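Local coordinates for dihydroxyacetone kinase (Citrobacter freundii, PDB 1UN8), which catalyses the ATP-dependent phosphorylation of dihydroxyacetone to dihydroxyacetone phosphate, using a divalent cation such as magnesium or calcium, and works as a homodimer, at the interface of chains A and B. Numbering follows the deposited sequence. Chains: chain A/B, Dihydroxyacetone kinase.

Contact 1 and contact 2 are separate patches of the two-fold symmetric homodimer interface, their centres about 20 Å apart, with no residue in common. In contact 1 chain B adds its short strand 338-339 to strand 29-32 of chain A, a backbone junction. In contact 2 the start of helix 266-277 of chain B presses on loops of chain A, with side-chain packing and a water in place of direct polar bonds. The centre of contact 2 lies about 12 Å from the active-site A:His220, that of contact 1 about 24 Å, so dimer contacts may support the substrate-binding side, contact 2 more directly than contact 1. Symmetry repeats both patches.

Contact 1: the interface of chains A and B. Residues chain A 29-32, 42, 44; chain B 337-339.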
ATOM      1  N   LEU A  29       6.421  16.268 -14.320  1.00 49.73           N
ATOM      2  CA  LEU A  29       5.032  16.628 -14.093  1.00 49.15           C
ATOM      3  C   LEU A  29       4.904  18.096 -13.727  1.00 49.31           C
ATOM      4  O   LEU A  29       5.789  18.662 -13.099  1.00 51.80           O
ATOM      5  CB  LEU A  29       4.450  15.757 -12.975  1.00 49.00           C
ATOM      6  CG  LEU A  29       4.685  14.257 -13.189  1.00 49.58           C
ATOM      7  CD1 LEU A  29       4.352  13.486 -11.916  1.00 47.69           C
ATOM      8  CD2 LEU A  29       3.860  13.767 -14.376  1.00 48.11           C
ATOM      9  N   ALA A  30       3.797  18.710 -14.116  1.00 48.30           N
ATOM     10  CA  ALA A  30       3.571  20.105 -13.808  1.00 48.84           C
ATOM     11  C   ALA A  30       2.083  20.399 -13.725  1.00 49.66           C
ATOM     12  O   ALA A  30       1.289  19.871 -14.507  1.00 49.65           O
ATOM     13  CB  ALA A  30       4.213  20.980 -14.881  1.00 49.03           C
ATOM     14  N   ARG A  31       1.694  21.232 -12.773  1.00 49.82           N
ATOM     15  CA  ARG A  31       0.293  21.589 -12.672  1.00 52.19           C
ATOM     16  C   ARG A  31       0.037  22.600 -13.780  1.00 53.99           C
ATOM     17  O   ARG A  31       0.968  23.227 -14.282  1.00 55.68           O
ATOM     18  CB  ARG A  31      -0.025  22.196 -11.299  1.00 50.09           C
ATOM     19  CG  ARG A  31       0.184  21.221 -10.154  1.00 49.49           C
ATOM     20  CD  ARG A  31      -0.464  21.681  -8.856  1.00 48.94           C
ATOM     21  NE  ARG A  31      -1.910  21.856  -8.976  1.00 48.44           N
ATOM     22  CZ  ARG A  31      -2.734  21.903  -7.937  1.00 49.39           C
ATOM     23  NH1 ARG A  31      -2.252  21.780  -6.711  1.00 49.31           N
ATOM     24  NH2 ARG A  31      -4.040  22.084  -8.115  1.00 50.89           N
ATOM     25  N   LEU A  32      -1.221  22.741 -14.177  1.00 56.26           N
ATOM     26  CA  LEU A  32      -1.585  23.681 -15.222  1.00 57.37           C
ATOM     27  C   LEU A  32      -2.277  24.860 -14.556  1.00 58.40           C
ATOM     28  O   LEU A  32      -3.246  24.681 -13.820  1.00 59.29           O
ATOM     29  CB  LEU A  32      -2.537  23.014 -16.217  1.00 56.87           C
ATOM     30  CG  LEU A  32      -2.910  23.846 -17.440  1.00 57.67           C
ATOM     31  CD1 LEU A  32      -1.775  23.785 -18.443  1.00 57.19           C
ATOM     32  CD2 LEU A  32      -4.190  23.319 -18.064  1.00 58.46           C
ATOM     33  N   VAL A  42      -0.065  18.024 -16.101  1.00 54.63           N
ATOM     34  CA  VAL A  42       0.401  17.767 -17.448  1.00 56.23           C
ATOM     35  C   VAL A  42       1.895  17.510 -17.456  1.00 56.80           C
ATOM     36  O   VAL A  42       2.592  17.871 -16.513  1.00 57.66           O
ATOM     37  CB  VAL A  42       0.092  18.961 -18.365  1.00 55.86           C
ATOM     38  CG1 VAL A  42       1.116  20.068 -18.149  1.00 55.30           C
ATOM     39  CG2 VAL A  42       0.070  18.501 -19.798  1.00 56.94           C
ATOM     40  N   ARG A  44       5.827  17.913 -18.740  1.00 63.80           N
ATOM     41  CA  ARG A  44       6.688  19.007 -19.174  1.00 65.65           C
ATOM     42  C   ARG A  44       7.306  18.671 -20.534  1.00 66.44           C
ATOM     43  O   ARG A  44       7.877  19.527 -21.204  1.00 66.08           O
ATOM     44  CB  ARG A  44       7.764  19.254 -18.113  1.00 66.09           C
ATOM     45  CG  ARG A  44       7.198  19.838 -16.830  1.00 66.45           C
ATOM     46  CD  ARG A  44       7.775  19.168 -15.603  1.00 68.23           C
ATOM     47  NE  ARG A  44       9.184  19.492 -15.396  1.00 70.51           N
ATOM     48  CZ  ARG A  44       9.629  20.697 -15.051  1.00 70.83           C
ATOM     49  NH1 ARG A  44       8.773  21.695 -14.875  1.00 71.52           N
ATOM     50  NH2 ARG A  44      10.926  20.900 -14.882  1.00 69.72           N
TER
ATOM     51  N   THR B 337       6.112  23.214 -10.318  1.00 62.05           N
ATOM     52  CA  THR B 337       6.026  24.193 -11.387  1.00 64.14           C
ATOM     53  C   THR B 337       4.600  24.260 -11.911  1.00 66.04           C
ATOM     54  O   THR B 337       3.887  23.255 -11.955  1.00 66.07           O
ATOM     55  CB  THR B 337       6.969  23.861 -12.542  1.00 64.03           C
ATOM     56  OG1 THR B 337       6.537  22.661 -13.193  1.00 66.89           O
ATOM     57  CG2 THR B 337       8.377  23.675 -12.019  1.00 64.51           C
ATOM     58  N   CYS B 338       4.197  25.458 -12.312  1.00 68.52           N
ATOM     59  CA  CYS B 338       2.856  25.701 -12.817  1.00 71.19           C
ATOM     60  C   CYS B 338       2.937  26.164 -14.274  1.00 72.17           C
ATOM     61  O   CYS B 338       3.424  27.257 -14.551  1.00 73.66           O
ATOM     62  CB  CYS B 338       2.207  26.772 -11.948  1.00 72.06           C
ATOM     63  SG  CYS B 338       0.432  26.844 -12.054  1.00 78.84           S
ATOM     64  N   VAL B 339       2.469  25.331 -15.202  1.00 72.42           N
ATOM     65  CA  VAL B 339       2.498  25.653 -16.629  1.00 71.61           C
ATOM     66  C   VAL B 339       1.309  26.494 -17.095  1.00 72.43           C
ATOM     67  O   VAL B 339       0.203  26.382 -16.572  1.00 71.94           O
ATOM     68  CB  VAL B 339       2.488  24.379 -17.495  1.00 71.13           C
ATOM     69  CG1 VAL B 339       2.892  24.706 -18.925  1.00 70.72           C
ATOM     70  CG2 VAL B 339       3.407  23.324 -16.901  1.00 71.75           C
TER
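Strand 29-32 of chain A and B:Cys338 and B:Val339 pair in parallel, with A:Arg31 using both its backbone groups. Its N donates to B:Thr337 O at 3.1 Å. Its O accepts from B:Val339 N at 2.7 Å, in a fairly straight bond. The two bonds bracket B:Cys338, whose SG turns away from B:Thr337 and B:Val339 to the other side of the added strand, its nearest approach being to the backbone of A:Leu32.

B:Val339 places its CG2 methyl beyond the A:Arg31 carbonyl oxygen, 3.6 Å from O and off the carbonyl plane, and towards the A:Ala30 methyl, a meeting modelled too short to weigh. The same methyl reaches CG1 of A:Val42 at 4.2 Å, the two valines standing roughly perpendicular. A:Leu32 brings CD1 within 3.8 Å of B:Val339 O.

At the start of the added segment, B:Thr337 holds OG1 between its backbone N and carbonyl carbon (chi1 67°), facing chain A. There the hydroxyl lies 3.3 Å from A:Ala30 CB. It also accepts a hydrogen bond from guanidinium NH1 of A:Arg44 at 3.0 Å. A:Arg44, bent at chi2 and chi3, also touches the threonine's CG2 methyl with NH1. This intermolecular strand pairing ties the segment of chain B to strand 29-32 of chain A and helps to hold the homodimer together.

Contact 2: the interface of chains A and B. Residues chain A 62-63, 293, 296; chain B 266-267.
Two flat groups of A:Glu62 meet the N-terminal turn of helix 266-277 of chain B. The B:Ala267 methyl lies over one face of the carboxylate, its CB above A:Glu62 OE1 at 3.4 Å, and that same oxygen is also taken by a water. The peptide plane between A:Glu62 and A:Pro63, a cis bond, carries B:Val266 on one face; the hydroxyl of A:Thr296 approaches the carbonyl oxygen tilted 25° towards the opposite face. In this bond A:Thr296 OG1 donates to A:Glu62 O at 2.7 Å.

Most of the chain B surface buried in this patch belongs to B:Val266. Its CB sits 3.4 Å from A:Glu62 O, and the two methyls splay from there. CG1, anti to the backbone N (chi1 173°), meets A:Glu62 CB at 3.6 Å, whereas CG2 leans towards the A:Ser293 CB. A:Pro63 brings its ring CD up to both methyls. This CD continues the apolar seat begun by A:Glu62 CB, which the cis peptide probably favours.

A:Glu62 is bent at chi2 (73°), which curls the carboxylate back towards the helix start. No direct polar bond crosses here, and the water does that work, joining the carboxylate and the A:Thr296 hydroxyl to the backbone N of B:Ala267. A:Glu62 immediately follows the substrate-binding segment that ends at A:His61, so the neighbouring subunit may help to steady that loop. The bridging water lies 2.6 Å from A:Glu62 OE1.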
ATOM      1  N   GLU A  62      -5.248   7.056  -6.846  1.00 16.14           N
ATOM      2  CA  GLU A  62      -3.818   7.287  -6.963  1.00 15.74           C
ATOM      3  C   GLU A  62      -3.087   5.967  -6.738  1.00 17.33           C
ATOM      4  O   GLU A  62      -3.528   5.156  -5.890  1.00 15.28           O
ATOM      5  CB  GLU A  62      -3.385   8.280  -5.893  1.00 14.97           C
ATOM      6  CG  GLU A  62      -4.006   9.656  -6.036  1.00 18.29           C
ATOM      7  CD  GLU A  62      -5.473   9.691  -5.652  1.00 20.29           C
ATOM      8  OE1 GLU A  62      -5.929   8.762  -4.977  1.00 24.78           O
ATOM      9  OE2 GLU A  62      -6.179  10.659  -6.028  1.00 25.29           O
ATOM     10  N   PRO A  63      -1.985   5.721  -7.453  1.00 17.33           N
ATOM     11  CA  PRO A  63      -1.380   6.638  -8.436  1.00 19.54           C
ATOM     12  C   PRO A  63      -2.093   6.947  -9.762  1.00 21.27           C
ATOM     13  O   PRO A  63      -1.547   7.757 -10.539  1.00 22.64           O
ATOM     14  CB  PRO A  63      -0.029   5.974  -8.748  1.00 20.21           C
ATOM     15  CG  PRO A  63      -0.297   4.516  -8.516  1.00 19.61           C
ATOM     16  CD  PRO A  63      -1.222   4.469  -7.328  1.00 17.30           C
ATOM     17  N   SER A 293       0.189  -1.141  -5.868  1.00 37.46           N
ATOM     18  CA  SER A 293      -0.985  -0.290  -5.785  1.00 38.32           C
ATOM     19  C   SER A 293      -0.944   0.560  -7.040  1.00 39.39           C
ATOM     20  O   SER A 293      -0.202   1.529  -7.098  1.00 41.28           O
ATOM     21  CB  SER A 293      -0.919   0.592  -4.537  1.00 38.50           C
ATOM     22  OG  SER A 293      -0.925  -0.196  -3.353  1.00 38.07           O
ATOM     23  N   THR A 296      -6.191   2.394  -7.308  1.00 34.55           N
ATOM     24  CA  THR A 296      -6.787   2.150  -6.005  1.00 33.93           C
ATOM     25  C   THR A 296      -8.170   2.691  -5.772  1.00 34.82           C
ATOM     26  O   THR A 296      -8.759   3.327  -6.633  1.00 36.01           O
ATOM     27  CB  THR A 296      -5.906   2.711  -4.884  1.00 33.62           C
ATOM     28  OG1 THR A 296      -5.840   4.135  -5.011  1.00 31.59           O
ATOM     29  CG2 THR A 296      -4.504   2.111  -4.948  1.00 32.12           C
TER
ATOM     30  N   VAL B 266      -2.764   5.846  -0.996  1.00 36.42           N
ATOM     31  CA  VAL B 266      -1.711   6.525  -1.730  1.00 34.92           C
ATOM     32  C   VAL B 266      -2.015   8.021  -1.734  1.00 35.51           C
ATOM     33  O   VAL B 266      -1.104   8.844  -1.646  1.00 36.07           O
ATOM     34  CB  VAL B 266      -1.615   5.984  -3.192  1.00 35.00           C
ATOM     35  CG1 VAL B 266      -0.628   6.823  -4.005  1.00 33.46           C
ATOM     36  CG2 VAL B 266      -1.167   4.513  -3.178  1.00 31.44           C
ATOM     37  N   ALA B 267      -3.295   8.372  -1.826  1.00 33.77           N
ATOM     38  CA  ALA B 267      -3.686   9.776  -1.833  1.00 34.99           C
ATOM     39  C   ALA B 267      -3.169  10.410  -0.557  1.00 37.29           C
ATOM     40  O   ALA B 267      -2.453  11.409  -0.597  1.00 37.96           O
ATOM     41  CB  ALA B 267      -5.210   9.912  -1.910  1.00 33.13           C
TER
HETATM   42  O   HOH W   1      -5.636   6.827  -3.202  1.00 37.91           O